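Endoglucanase (Humicola insolens, PDB 1DYS) hydrolyses internal beta-1,4-glucosidic linkages of cellulose as a family 6 glycoside hydrolase, contributing to the recycling of plant biomass. Local coordinates at residues 4-16 / 68-82. Residues are numbered along the deposited sequence; the frame is centred on the assembly and turned at random.
Sequences NPFSGRTLLVNSD and NARAAKARGENPIVG
N68 ND2, on helix 60-74, is held twice: it donates to S15 OG at 2.8 Å, the oxygen lying somewhat out of the amide plane, and it also bonds the hydroxyl of Y51. Further along, the backbones run parallel: T10 N bonds N78 O, I80 N bonds T10 O and L12 N bonds I80 O, each at 2.9 Å. L12 sends its two methyls into the angle between helix and strand. CD1 of L12 meets A72 CB and P79 CB, while its CD2 rests 3.8 Å from V81 CG2, the two side chains side by side and pointing the same way. With CG1 of I80 anti to the backbone N (chi1 179°), CD1 sits over a face of the F6 ring, 4.2 Å from its centroid, and CG2 packs on CD2 of that ring at 3.6 Å. R9 stretches out across I80; its NH1 reaches P5 O at 3.0 Å, in the guanidinium plane, and a water links its NE to P79 O. Cut back to alanine, R9 would probably leave P5 O without its NH1 donor and the water without NE. Strand 10-11 thus flanks strand 79-85, while F6 and L11 touch V307 of strand 303-307, an arrangement consistent with the distorted alpha/beta barrel of family 6 glycoside hydrolases.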
# COMPACT_ATOMS: atom_id res chain seq x y z
N ASN A 4 24.36 25.85 -7.59
CA ASN A 4 23.29 25.20 -6.80
C ASN A 4 22.07 25.35 -7.67
O ASN A 4 21.64 26.42 -8.12
CB ASN A 4 23.21 25.89 -5.46
CG ASN A 4 21.91 25.73 -4.69
OD1 ASN A 4 21.07 24.93 -5.09
ND2 ASN A 4 21.76 26.49 -3.60
N PRO A 5 21.41 24.25 -7.98
CA PRO A 5 20.25 24.28 -8.86
C PRO A 5 19.03 25.00 -8.31
O PRO A 5 18.07 25.31 -9.03
CB PRO A 5 19.93 22.82 -9.21
CG PRO A 5 20.73 22.04 -8.22
CD PRO A 5 21.81 22.90 -7.60
N PHE A 6 18.98 25.24 -7.00
CA PHE A 6 17.84 25.88 -6.36
C PHE A 6 18.01 27.41 -6.33
O PHE A 6 17.07 28.11 -6.00
CB PHE A 6 17.64 25.36 -4.94
CG PHE A 6 17.15 23.93 -4.89
CD1 PHE A 6 18.04 22.86 -4.90
CD2 PHE A 6 15.80 23.68 -4.84
CE1 PHE A 6 17.60 21.55 -4.84
CE2 PHE A 6 15.32 22.38 -4.83
CZ PHE A 6 16.24 21.34 -4.82
N SER A 7 19.23 27.86 -6.54
CA SER A 7 19.55 29.29 -6.55
C SER A 7 18.62 30.09 -7.43
O SER A 7 18.45 29.90 -8.65
CB SER A 7 20.99 29.48 -7.06
OG SER A 7 21.61 30.58 -6.41
N GLY A 8 17.92 31.05 -6.82
CA GLY A 8 16.97 31.92 -7.45
C GLY A 8 15.69 31.26 -7.92
O GLY A 8 14.86 31.88 -8.59
N ARG A 9 15.45 30.02 -7.51
CA ARG A 9 14.24 29.29 -7.89
C ARG A 9 13.32 29.09 -6.69
O ARG A 9 13.71 29.29 -5.56
CB ARG A 9 14.64 27.96 -8.55
CG ARG A 9 15.25 28.18 -9.92
CD ARG A 9 15.56 26.91 -10.71
NE ARG A 9 16.03 27.30 -12.04
CZ ARG A 9 17.21 27.02 -12.57
NH1 ARG A 9 18.09 26.31 -11.88
NH2 ARG A 9 17.47 27.46 -13.80
N THR A 10 12.07 28.70 -6.94
CA THR A 10 11.12 28.39 -5.88
C THR A 10 10.75 26.90 -5.99
O THR A 10 10.43 26.50 -7.10
CB THR A 10 9.83 29.20 -6.01
OG1 THR A 10 9.46 29.27 -7.40
CG2 THR A 10 10.07 30.62 -5.50
N LEU A 11 10.84 26.15 -4.91
CA LEU A 11 10.39 24.74 -4.97
C LEU A 11 8.90 24.72 -5.25
O LEU A 11 8.05 25.38 -4.66
CB LEU A 11 10.70 24.05 -3.64
CG LEU A 11 10.35 22.55 -3.61
CD1 LEU A 11 11.03 21.71 -4.69
CD2 LEU A 11 10.61 22.01 -2.20
N LEU A 12 8.49 23.94 -6.28
CA LEU A 12 7.11 23.94 -6.72
C LEU A 12 6.10 23.38 -5.72
O LEU A 12 6.39 22.35 -5.10
CB LEU A 12 7.00 23.22 -8.08
CG LEU A 12 5.62 23.21 -8.74
CD1 LEU A 12 5.27 24.53 -9.41
CD2 LEU A 12 5.55 22.08 -9.76
N VAL A 13 4.95 24.05 -5.61
CA VAL A 13 3.92 23.49 -4.72
C VAL A 13 3.47 22.13 -5.26
O VAL A 13 3.37 21.91 -6.47
CB VAL A 13 2.73 24.46 -4.63
CG1 VAL A 13 1.43 23.76 -4.25
CG2 VAL A 13 3.01 25.63 -3.66
N ASN A 14 3.16 21.19 -4.38
CA ASN A 14 2.61 19.89 -4.74
C ASN A 14 1.09 20.09 -4.70
O ASN A 14 0.48 20.29 -3.65
CB ASN A 14 3.12 18.82 -3.79
CG ASN A 14 2.51 17.45 -3.98
OD1 ASN A 14 1.42 17.35 -4.48
ND2 ASN A 14 3.26 16.41 -3.55
N SER A 15 0.41 20.04 -5.85
CA SER A 15 -1.01 20.29 -5.92
C SER A 15 -1.85 19.22 -5.23
O SER A 15 -2.91 19.57 -4.68
CB SER A 15 -1.47 20.47 -7.37
OG SER A 15 -1.02 19.36 -8.12
N ASP A 16 -1.38 17.97 -5.24
CA ASP A 16 -2.20 16.95 -4.56
C ASP A 16 -2.20 17.20 -3.05
O ASP A 16 -3.24 17.15 -2.36
CB ASP A 16 -1.66 15.57 -4.90
CG ASP A 16 -2.52 14.49 -4.23
OD1 ASP A 16 -3.78 14.57 -4.22
OD2 ASP A 16 -1.88 13.58 -3.68
N ASN A 68 1.95 21.73 -13.77
CA ASN A 68 2.03 22.76 -12.76
C ASN A 68 3.27 23.63 -12.90
O ASN A 68 3.19 24.84 -12.70
CB ASN A 68 1.97 22.12 -11.36
CG ASN A 68 0.65 21.45 -11.06
OD1 ASN A 68 -0.38 21.78 -11.66
ND2 ASN A 68 0.64 20.55 -10.08
N ALA A 69 4.43 23.05 -13.22
CA ALA A 69 5.66 23.78 -13.39
C ALA A 69 5.50 24.77 -14.57
O ALA A 69 5.82 25.93 -14.42
CB ALA A 69 6.90 22.93 -13.61
N ARG A 70 4.93 24.29 -15.67
CA ARG A 70 4.74 25.15 -16.84
C ARG A 70 3.71 26.25 -16.60
O ARG A 70 3.88 27.36 -17.12
CB ARG A 70 4.33 24.31 -18.05
CG ARG A 70 5.43 23.34 -18.47
CD ARG A 70 5.06 22.52 -19.71
NE ARG A 70 6.31 21.93 -20.23
CZ ARG A 70 6.36 20.73 -20.79
NH1 ARG A 70 5.24 20.05 -20.97
NH2 ARG A 70 7.56 20.29 -21.19
N ALA A 71 2.70 26.03 -15.76
CA ALA A 71 1.73 27.06 -15.42
C ALA A 71 2.35 28.12 -14.50
O ALA A 71 2.04 29.32 -14.57
CB ALA A 71 0.51 26.45 -14.73
N ALA A 72 3.25 27.69 -13.63
CA ALA A 72 3.92 28.59 -12.70
C ALA A 72 4.82 29.53 -13.48
O ALA A 72 4.85 30.74 -13.32
CB ALA A 72 4.71 27.81 -11.65
N LYS A 73 5.53 28.93 -14.43
CA LYS A 73 6.49 29.69 -15.24
C LYS A 73 5.75 30.64 -16.16
O LYS A 73 6.26 31.73 -16.46
CB LYS A 73 7.41 28.65 -15.83
CG LYS A 73 7.49 28.58 -17.33
CD LYS A 73 8.67 29.37 -17.85
CE LYS A 73 10.01 28.83 -17.38
NZ LYS A 73 10.01 27.35 -17.18
N ALA A 74 4.50 30.32 -16.51
CA ALA A 74 3.67 31.22 -17.30
C ALA A 74 3.17 32.41 -16.50
O ALA A 74 2.86 33.43 -17.15
CB ALA A 74 2.48 30.50 -17.93
N ARG A 75 3.13 32.40 -15.17
CA ARG A 75 2.72 33.62 -14.46
C ARG A 75 3.95 34.35 -13.92
O ARG A 75 3.86 35.18 -13.01
CB ARG A 75 1.70 33.37 -13.36
CG ARG A 75 2.03 32.17 -12.51
CD ARG A 75 0.93 31.83 -11.50
NE ARG A 75 1.59 31.07 -10.43
CZ ARG A 75 1.53 29.75 -10.31
NH1 ARG A 75 0.84 29.01 -11.16
NH2 ARG A 75 2.17 29.17 -9.30
N GLY A 76 5.11 34.04 -14.49
CA GLY A 76 6.35 34.69 -14.17
C GLY A 76 7.24 34.06 -13.13
O GLY A 76 8.31 34.60 -12.81
N GLU A 77 6.83 32.92 -12.59
CA GLU A 77 7.66 32.26 -11.58
C GLU A 77 8.81 31.50 -12.20
O GLU A 77 8.92 31.28 -13.41
CB GLU A 77 6.76 31.33 -10.76
CG GLU A 77 5.52 32.03 -10.21
CD GLU A 77 4.71 31.13 -9.30
OE1 GLU A 77 5.12 29.99 -9.03
OE2 GLU A 77 3.63 31.60 -8.87
N ASN A 78 9.71 31.03 -11.35
CA ASN A 78 10.90 30.28 -11.70
C ASN A 78 11.04 29.05 -10.77
O ASN A 78 11.77 29.07 -9.77
CB ASN A 78 12.16 31.13 -11.49
CG ASN A 78 12.87 31.26 -12.82
OD1 ASN A 78 12.54 32.20 -13.54
ND2 ASN A 78 13.77 30.33 -13.12
N PRO A 79 10.28 28.05 -11.14
CA PRO A 79 10.13 26.86 -10.33
C PRO A 79 11.24 25.85 -10.50
O PRO A 79 11.98 25.82 -11.49
CB PRO A 79 8.78 26.23 -10.76
CG PRO A 79 8.61 26.74 -12.16
CD PRO A 79 9.40 28.01 -12.30
N ILE A 80 11.33 25.01 -9.46
CA ILE A 80 12.13 23.79 -9.60
C ILE A 80 11.20 22.71 -9.04
O ILE A 80 10.61 22.92 -7.99
CB ILE A 80 13.51 23.84 -8.99
CG1 ILE A 80 14.22 22.49 -9.21
CG2 ILE A 80 13.44 24.25 -7.52
CD1 ILE A 80 15.70 22.50 -8.89
N VAL A 81 11.00 21.66 -9.83
CA VAL A 81 10.10 20.58 -9.38
C VAL A 81 10.82 19.50 -8.59
O VAL A 81 11.81 19.00 -9.09
CB VAL A 81 9.55 19.91 -10.67
CG1 VAL A 81 8.69 18.69 -10.32
CG2 VAL A 81 8.75 20.93 -11.47
N GLY A 82 10.34 19.15 -7.39
CA GLY A 82 10.99 18.06 -6.64
C GLY A 82 10.19 16.79 -6.93
O GLY A 82 8.97 16.78 -6.76
O HOH W 1 13.77 27.72 -13.07
O HOH W 2 9.80 31.60 -8.57
O HOH W 3 6.64 28.24 -8.06
O HOH W 4 7.89 20.11 -6.11